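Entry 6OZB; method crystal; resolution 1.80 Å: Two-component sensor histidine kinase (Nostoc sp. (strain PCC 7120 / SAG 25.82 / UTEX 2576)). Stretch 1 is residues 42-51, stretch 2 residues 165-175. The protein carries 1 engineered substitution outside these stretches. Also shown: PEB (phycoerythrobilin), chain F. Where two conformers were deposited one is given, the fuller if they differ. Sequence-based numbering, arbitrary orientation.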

ATOM      1  N   GLU C  42       7.726  11.102  29.030  1.00 26.54           N
ATOM      2  CA  GLU C  42       6.756  10.051  29.307  1.00 19.87           C
ATOM      3  C   GLU C  42       6.277   9.458  27.982  1.00 19.95           C
ATOM      4  O   GLU C  42       6.081   8.263  27.857  1.00 20.45           O
ATOM      5  CB  GLU C  42       5.640  10.654  30.173  1.00 21.83           C
ATOM      6  CG  GLU C  42       6.243  10.987  31.540  1.00 28.89           C
ATOM      7  CD  GLU C  42       5.323  11.733  32.474  1.00 41.56           C
ATOM      8  OE1 GLU C  42       4.201  12.086  32.056  1.00 34.24           O
ATOM      9  OE2 GLU C  42       5.711  11.940  33.655  1.00 40.11           O
ATOM     10  N   VAL C  43       6.154  10.279  26.963  1.00 17.82           N
ATOM     11  CA  VAL C  43       5.754   9.739  25.659  1.00 13.92           C
ATOM     12  C   VAL C  43       6.824   8.814  25.082  1.00 15.32           C
ATOM     13  O   VAL C  43       6.518   7.749  24.526  1.00 20.63           O
ATOM     14  CB  VAL C  43       5.402  10.860  24.666  1.00 21.44           C
ATOM     15  CG1 VAL C  43       5.130  10.297  23.272  1.00 21.31           C
ATOM     16  CG2 VAL C  43       4.166  11.579  25.167  1.00 30.55           C
ATOM     17  N   ARG C  44       8.088   9.180  25.237  1.00 14.54           N
ATOM     18  CA  ARG C  44       9.157   8.359  24.672  1.00 17.34           C
ATOM     19  C   ARG C  44       9.160   7.012  25.350  1.00 20.32           C
ATOM     20  O   ARG C  44       9.320   5.982  24.708  1.00 22.34           O
ATOM     21  CB  ARG C  44      10.524   9.032  24.828  1.00 17.45           C
ATOM     22  CG  ARG C  44      11.599   8.437  23.914  1.00 19.13           C
ATOM     23  CD  ARG C  44      12.946   8.284  24.614  1.00 18.41           C
ATOM     24  NE  ARG C  44      12.834   7.392  25.758  1.00 22.04           N
ATOM     25  CZ  ARG C  44      12.823   6.062  25.709  1.00 28.98           C
ATOM     26  NH1 ARG C  44      12.903   5.393  24.558  1.00 23.35           N
ATOM     27  NH2 ARG C  44      12.723   5.387  26.848  1.00 32.34           N
ATOM     28  N   ALA C  45       8.965   7.025  26.664  1.00 21.20           N
ATOM     29  CA  ALA C  45       8.953   5.794  27.417  1.00 24.49           C
ATOM     30  C   ALA C  45       7.811   4.903  26.945  1.00 26.83           C
ATOM     31  O   ALA C  45       7.958   3.690  26.850  1.00 24.70           O
ATOM     32  CB  ALA C  45       8.832   6.086  28.892  1.00 27.26           C
ATOM     33  N   LEU C  46       6.671   5.508  26.635  1.00 22.87           N
ATOM     34  CA  LEU C  46       5.519   4.749  26.144  1.00 22.83           C
ATOM     35  C   LEU C  46       5.782   4.105  24.795  1.00 21.93           C
ATOM     36  O   LEU C  46       5.494   2.940  24.598  1.00 24.20           O
ATOM     37  CB  LEU C  46       4.287   5.652  26.044  1.00 19.54           C
ATOM     38  CG  LEU C  46       3.024   5.009  25.473  1.00 24.84           C
ATOM     39  CD1 LEU C  46       2.489   3.967  26.403  1.00 30.94           C
ATOM     40  CD2 LEU C  46       1.990   6.089  25.255  1.00 28.47           C
ATOM     41  N   LEU C  47       6.324   4.869  23.860  1.00 19.93           N
ATOM     42  CA  LEU C  47       6.520   4.383  22.501  1.00 21.16           C
ATOM     43  C   LEU C  47       7.792   3.568  22.347  1.00 28.82           C
ATOM     44  O   LEU C  47       7.877   2.701  21.482  1.00 21.62           O
ATOM     45  CB  LEU C  47       6.551   5.558  21.534  1.00 20.51           C
ATOM     46  CG  LEU C  47       5.360   6.490  21.506  1.00 30.01           C
ATOM     47  CD1 LEU C  47       5.690   7.644  20.621  1.00 28.90           C
ATOM     48  CD2 LEU C  47       4.137   5.764  20.996  1.00 23.29           C
ATOM     49  N   GLY C  48       8.777   3.848  23.199  1.00 19.77           N
ATOM     50  CA  GLY C  48      10.005   3.075  23.234  1.00 26.16           C
ATOM     51  C   GLY C  48      11.014   3.399  22.143  1.00 22.77           C
ATOM     52  O   GLY C  48      11.987   2.671  21.935  1.00 24.15           O
ATOM     53  N   THR C  49      10.801   4.507  21.464  1.00 17.29           N
ATOM     54  CA  THR C  49      11.636   4.890  20.340  1.00 18.60           C
ATOM     55  C   THR C  49      12.827   5.730  20.789  1.00 21.58           C
ATOM     56  O   THR C  49      12.841   6.253  21.915  1.00 19.30           O
ATOM     57  CB  THR C  49      10.812   5.670  19.351  1.00 17.79           C
ATOM     58  OG1 THR C  49      10.125   6.689  20.073  1.00 21.04           O
ATOM     59  CG2 THR C  49       9.813   4.756  18.664  1.00 19.93           C
ATOM     60  N   ASP C  50      13.804   5.902  19.903  1.00 18.17           N
ATOM     61  CA  ASP C  50      15.065   6.534  20.286  1.00 15.58           C
ATOM     62  C   ASP C  50      14.956   8.026  20.544  1.00 14.35           C
ATOM     63  O   ASP C  50      15.728   8.543  21.322  1.00 17.98           O
ATOM     64  CB  ASP C  50      16.129   6.328  19.219  1.00 18.21           C
ATOM     65  CG  ASP C  50      16.576   4.876  19.065  1.00 18.42           C
ATOM     66  OD1 ASP C  50      16.627   4.121  20.068  1.00 19.03           O
ATOM     67  OD2 ASP C  50      16.905   4.509  17.902  1.00 18.77           O
ATOM     68  N   ARG C  51      14.038   8.714  19.856  1.00 16.57           N
ATOM     69  CA  ARG C  51      13.940  10.180  19.953  1.00 19.60           C
ATOM     70  C   ARG C  51      12.508  10.605  19.692  1.00 19.83           C
ATOM     71  O   ARG C  51      11.950  10.282  18.645  1.00 18.29           O
ATOM     72  CB  ARG C  51      14.910  10.855  18.961  1.00 20.10           C
ATOM     73  CG  ARG C  51      14.857  12.405  18.907  1.00 16.66           C
ATOM     74  CD  ARG C  51      16.035  13.014  18.126  1.00 18.98           C
ATOM     75  NE  ARG C  51      15.967  12.714  16.694  1.00 16.78           N
ATOM     76  CZ  ARG C  51      16.977  12.836  15.841  1.00 21.48           C
ATOM     77  NH1 ARG C  51      18.172  13.250  16.245  1.00 21.47           N
ATOM     78  NH2 ARG C  51      16.794  12.513  14.567  1.00 20.18           N
TER
HETATM   79  CHC PEB F 900       9.948  17.454   8.271  1.00 20.30           C
HETATM   80  NC  PEB F 900       8.963  16.622   6.096  1.00 21.58           N
HETATM   81  C1C PEB F 900       7.831  16.031   5.626  1.00 20.45           C
HETATM   82  C2C PEB F 900       6.963  15.798   6.663  1.00 22.80           C
HETATM   83  C3C PEB F 900       7.556  16.260   7.817  1.00 21.96           C
HETATM   84  C4C PEB F 900       8.816  16.780   7.445  1.00 16.88           C
HETATM   85  CMC PEB F 900       6.851  16.184   9.159  1.00 26.08           C
HETATM   86  CAC PEB F 900       5.564  15.121   6.468  1.00 15.89           C
HETATM   87  CBC PEB F 900       5.711  13.624   6.253  1.00 21.89           C
HETATM   88  CGC PEB F 900       5.935  12.967   7.591  1.00 28.33           C
HETATM   89  O1C PEB F 900       5.064  13.124   8.492  1.00 24.48           O
HETATM   90  O2C PEB F 900       6.966  12.262   7.808  1.00 21.85           O
HETATM   91  ND  PEB F 900      10.056  15.809  10.058  1.00 28.29           N
HETATM   92  C1D PEB F 900       9.791  17.264   9.699  1.00 27.37           C
HETATM   93  C2D PEB F 900      10.853  17.972  10.399  1.00 25.39           C
HETATM   94  C3D PEB F 900      11.686  17.104  11.072  1.00 28.86           C
HETATM   95  C4D PEB F 900      11.258  15.761  10.936  1.00 33.05           C
HETATM   96  CMD PEB F 900      11.063  19.505  10.279  1.00 28.57           C
HETATM   97  CAD PEB F 900      12.976  17.544  11.788  1.00 48.75           C
HETATM   98  CBD PEB F 900      13.264  17.007  13.014  1.00 56.99           C
HETATM   99  OD  PEB F 900      11.743  14.751  11.424  1.00 29.20           O
HETATM  100  NA  PEB F 900      12.234  18.084   2.550  1.00 24.13           N
HETATM  101  C1A PEB F 900      13.478  18.754   2.709  1.00 30.03           C
HETATM  102  C2A PEB F 900      13.874  19.388   1.401  1.00 25.55           C
HETATM  103  C3A PEB F 900      12.767  19.088   0.402  1.00 25.94           C
HETATM  104  C4A PEB F 900      11.747  18.249   1.197  1.00 25.41           C
HETATM  105  CMA PEB F 900      14.162  20.916   1.543  1.00 28.90           C
HETATM  106  CBA PEB F 900      14.198  19.028  -1.734  1.00 26.91           C
HETATM  107  OA  PEB F 900      14.093  18.809   3.760  1.00 28.26           O
HETATM  108  CHA PEB F 900      10.643  17.698   0.615  1.00 19.65           C
HETATM  109  CAA PEB F 900      13.131  18.323  -0.874  1.00 23.54           C
HETATM  110  NB  PEB F 900       9.369  16.855   2.850  1.00 17.61           N
HETATM  111  C1B PEB F 900       9.583  16.930   1.399  1.00 19.17           C
HETATM  112  C2B PEB F 900       8.587  16.158   0.695  1.00 17.53           C
HETATM  113  C3B PEB F 900       7.736  15.575   1.689  1.00 17.51           C
HETATM  114  C4B PEB F 900       8.192  15.998   3.060  1.00 21.89           C
HETATM  115  CHB PEB F 900       7.527  15.594   4.191  1.00 18.16           C
HETATM  116  CMB PEB F 900       8.491  16.018  -0.790  1.00 20.81           C
HETATM  117  CAB PEB F 900       6.550  14.670   1.426  1.00 17.13           C
HETATM  118  CBB PEB F 900       6.988  13.231   1.588  1.00 17.57           C
HETATM  119  CGB PEB F 900       5.786  12.397   1.142  1.00 22.39           C
HETATM  120  O1B PEB F 900       4.725  12.464   1.833  1.00 27.88           O
HETATM  121  O2B PEB F 900       5.852  11.699   0.101  1.00 17.11           O
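Stretch 2 165-175: LLVSHHSENRT

Stretch 2 enters as a strand, 165-170, and continues as a loop from Ser-171. Stretch 1 is the end of a helix, 42-47, then a short link, then Arg-51 in extended conformation. Gly-48 is the first residue to leave the helix. Its phi is 79°, a positive value that favours glycine. The two chains run antiparallel where they pair, with Arg-51 opposite His-169 and their CA atoms 5.1 Å apart.

This pair is closed by two backbone hydrogen bonds. His-169 N gives to Arg-51 O at 2.7 Å and is nearly straight. Arg-51 N gives to His-169 O at 3.1 Å. Both side chains therefore lie on the same face of the sheet. Arg-51 has chi1 and chi2 t, then turns at chi3, which is p. This brings NH2 to 3.0 Å from His-169 ND1, a hydrogen bond near the plane of both groups. Arg-51 NE adds a weak bond to the same ND1 at 3.4 Å. ND1 accepts in both, so the far nitrogen of the ring is left to donate. His-169 NE2 makes a weak hydrogen bond to OD of the phycoerythrobilin at 2.7 Å. The m rotamer of His-169 thus places its ring between Arg-51 and the bilin.

Asp-50 points toward stretch 2. With chi1 m, its OD2 accepts twice from Ser-171, from N at 2.9 Å and from OG at 2.7 Å. The p rotamer of Ser-171 puts OG on the same carboxylate oxygen as its own amide. OD2 also lies over one face of the His-170 ring. The CA-to-CB bond of His-170 points sideways, but chi1 t and chi2 60° bring the ring nearer. Asp-50 N makes a weak hydrogen bond to His-170 ND1 at 3.1 Å.

Thr-49 is buried. Its p rotamer sets OG1 3.0 Å from Ser-168 OG, in a hydrogen bond where either hydroxyl could donate. The methyl CG2 lies over one face of the Arg-174 guanidinium, 3.3 Å from NH2. Arg-174 reaches there with chi1 p and chi2 and chi3 t. Within stretch 1, Arg-44 NH1 donates to Thr-49 O at 2.8 Å, tying the link back to the helix.

The helix meets the strand through the side chains of Val-43 and Leu-47. Leu-47 has chi1 m and chi2 t, and its CD1 is 3.9 Å from the hydroxyl oxygen Ser-168 OG. One turn earlier, Val-43 CG1 is 4.4 Å from Leu-166 CD1, a looser contact between apolar side chains.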

ATOM      1  N   LEU C 165       3.846  19.538  15.864  1.00 18.76           N
ATOM      2  CA  LEU C 165       3.888  18.104  15.547  1.00 16.58           C
ATOM      3  C   LEU C 165       4.431  17.338  16.727  1.00 13.78           C
ATOM      4  O   LEU C 165       5.378  17.806  17.382  1.00 18.37           O
ATOM      5  CB  LEU C 165       4.799  17.822  14.336  1.00 16.99           C
ATOM      6  CG  LEU C 165       4.584  18.622  13.046  1.00 16.63           C
ATOM      7  CD1 LEU C 165       5.662  18.359  11.997  1.00 19.56           C
ATOM      8  CD2 LEU C 165       3.208  18.300  12.470  1.00 19.37           C
ATOM      9  N   LEU C 166       3.881  16.145  16.954  1.00 13.58           N
ATOM     10  CA  LEU C 166       4.524  15.136  17.789  1.00 14.93           C
ATOM     11  C   LEU C 166       5.291  14.205  16.852  1.00 15.37           C
ATOM     12  O   LEU C 166       4.699  13.613  15.932  1.00 14.71           O
ATOM     13  CB  LEU C 166       3.511  14.360  18.605  1.00 15.66           C
ATOM     14  CG  LEU C 166       4.012  13.207  19.459  1.00 18.31           C
ATOM     15  CD1 LEU C 166       4.926  13.756  20.546  1.00 18.64           C
ATOM     16  CD2 LEU C 166       2.836  12.460  20.054  1.00 17.07           C
ATOM     17  N   VAL C 167       6.603  14.136  17.045  1.00 14.26           N
ATOM     18  CA  VAL C 167       7.500  13.413  16.139  1.00 14.00           C
ATOM     19  C   VAL C 167       8.246  12.292  16.865  1.00 15.45           C
ATOM     20  O   VAL C 167       8.884  12.531  17.884  1.00 19.54           O
ATOM     21  CB  VAL C 167       8.536  14.328  15.507  1.00 16.25           C
ATOM     22  CG1 VAL C 167       9.364  13.588  14.453  1.00 18.35           C
ATOM     23  CG2 VAL C 167       7.883  15.502  14.844  1.00 18.69           C
ATOM     24  N   SER C 168       8.184  11.081  16.324  1.00 14.25           N
ATOM     25  CA  SER C 168       8.851   9.927  16.909  1.00 14.32           C
ATOM     26  C   SER C 168       9.820   9.334  15.890  1.00 13.35           C
ATOM     27  O   SER C 168       9.385   8.883  14.839  1.00 17.50           O
ATOM     28  CB  SER C 168       7.804   8.896  17.322  1.00 18.35           C
ATOM     29  OG  SER C 168       8.384   7.706  17.858  1.00 21.93           O
ATOM     30  N   HIS C 169      11.115   9.378  16.199  1.00 12.81           N
ATOM     31  CA  HIS C 169      12.183   8.857  15.334  1.00 11.33           C
ATOM     32  C   HIS C 169      12.823   7.619  15.948  1.00 16.08           C
ATOM     33  O   HIS C 169      13.017   7.552  17.167  1.00 18.37           O
ATOM     34  CB  HIS C 169      13.310   9.856  15.142  1.00 16.17           C
ATOM     35  CG  HIS C 169      12.981  11.018  14.255  1.00 16.71           C
ATOM     36  ND1 HIS C 169      13.811  12.118  14.145  1.00 16.36           N
ATOM     37  CD2 HIS C 169      11.942  11.244  13.422  1.00 16.26           C
ATOM     38  CE1 HIS C 169      13.296  12.971  13.275  1.00 20.89           C
ATOM     39  NE2 HIS C 169      12.167  12.461  12.818  1.00 17.33           N
ATOM     40  N   HIS C 170      13.192   6.658  15.099  1.00 14.51           N
ATOM     41  CA  HIS C 170      13.909   5.472  15.549  1.00 12.82           C
ATOM     42  C   HIS C 170      14.992   5.093  14.577  1.00 13.96           C
ATOM     43  O   HIS C 170      14.811   5.209  13.356  1.00 18.32           O
ATOM     44  CB  HIS C 170      12.944   4.323  15.744  1.00 15.04           C
ATOM     45  CG  HIS C 170      13.444   3.274  16.666  1.00 13.31           C
ATOM     46  ND1 HIS C 170      13.767   3.535  17.979  1.00 15.33           N
ATOM     47  CD2 HIS C 170      13.688   1.961  16.466  1.00 16.53           C
ATOM     48  CE1 HIS C 170      14.175   2.417  18.556  1.00 19.14           C
ATOM     49  NE2 HIS C 170      14.124   1.447  17.666  1.00 19.59           N
ATOM     50  N   SER C 171      16.131   4.659  15.123  1.00 14.67           N
ATOM     51  CA  SER C 171      17.327   4.327  14.332  1.00 14.16           C
ATOM     52  C   SER C 171      17.263   2.944  13.679  1.00 21.52           C
ATOM     53  O   SER C 171      18.143   2.567  12.888  1.00 21.17           O
ATOM     54  CB  SER C 171      18.579   4.381  15.216  1.00 19.25           C
ATOM     55  OG  SER C 171      18.598   3.305  16.144  1.00 21.37           O
ATOM     56  N   GLU C 172      16.214   2.197  14.001  1.00 20.61           N
ATOM     57  CA  GLU C 172      16.044   0.861  13.481  1.00 18.55           C
ATOM     58  C   GLU C 172      14.680   0.670  12.867  1.00 16.23           C
ATOM     59  O   GLU C 172      13.713   1.350  13.225  1.00 16.79           O
ATOM     60  CB  GLU C 172      16.259  -0.145  14.605  1.00 33.66           C
ATOM     61  CG  GLU C 172      17.699  -0.091  15.119  1.00 65.89           C
ATOM     62  CD  GLU C 172      18.011  -1.105  16.195  1.00 88.09           C
ATOM     63  OE1 GLU C 172      17.110  -1.880  16.582  1.00 91.53           O
ATOM     64  OE2 GLU C 172      19.169  -1.111  16.664  1.00 98.72           O
ATOM     65  N   ASN C 173      14.624  -0.280  11.948  1.00 25.07           N
ATOM     66  CA  ASN C 173      13.372  -0.616  11.272  0.54 22.72           C
ATOM     67  C   ASN C 173      12.307  -1.020  12.279  1.00 18.76           C
ATOM     68  O   ASN C 173      12.570  -1.730  13.253  1.00 22.78           O
ATOM     69  CB  ASN C 173      13.577  -1.759  10.260  0.54 26.95           C
ATOM     70  CG  ASN C 173      14.684  -1.474   9.252  0.54 33.43           C
ATOM     71  OD1 ASN C 173      15.606  -2.277   9.076  0.54 35.48           O
ATOM     72  ND2 ASN C 173      14.590  -0.339   8.580  0.54 21.38           N
ATOM     73  N   ARG C 174      11.085  -0.556  12.077  1.00 18.71           N
ATOM     74  CA  ARG C 174      10.017  -1.120  12.881  1.00 30.13           C
ATOM     75  C   ARG C 174       8.692  -1.001  12.179  1.00 23.18           C
ATOM     76  O   ARG C 174       8.576  -0.284  11.192  1.00 29.93           O
ATOM     77  CB  ARG C 174       9.960  -0.473  14.253  1.00 36.85           C
ATOM     78  CG  ARG C 174       9.804   0.994  14.245  1.00 33.69           C
ATOM     79  CD  ARG C 174       9.849   1.490  15.689  1.00 31.90           C
ATOM     80  NE  ARG C 174       9.147   2.737  15.869  1.00 50.05           N
ATOM     81  CZ  ARG C 174       7.931   2.846  16.397  1.00 47.53           C
ATOM     82  NH1 ARG C 174       7.264   1.769  16.801  1.00 37.71           N
ATOM     83  NH2 ARG C 174       7.388   4.047  16.517  1.00 53.76           N
ATOM     84  N   THR C 175       7.735  -1.789  12.648  1.00 20.60           N
ATOM     85  CA  THR C 175       6.355  -1.722  12.165  1.00 25.40           C
ATOM     86  C   THR C 175       5.558  -0.866  13.118  1.00 26.09           C
ATOM     87  O   THR C 175       5.834  -0.842  14.310  1.00 28.53           O
ATOM     88  CB  THR C 175       5.705  -3.096  12.064  1.00 28.22           C
ATOM     89  OG1 THR C 175       5.707  -3.693  13.355  1.00 35.43           O
ATOM     90  CG2 THR C 175       6.450  -3.981  11.077  1.00 31.73           C
TER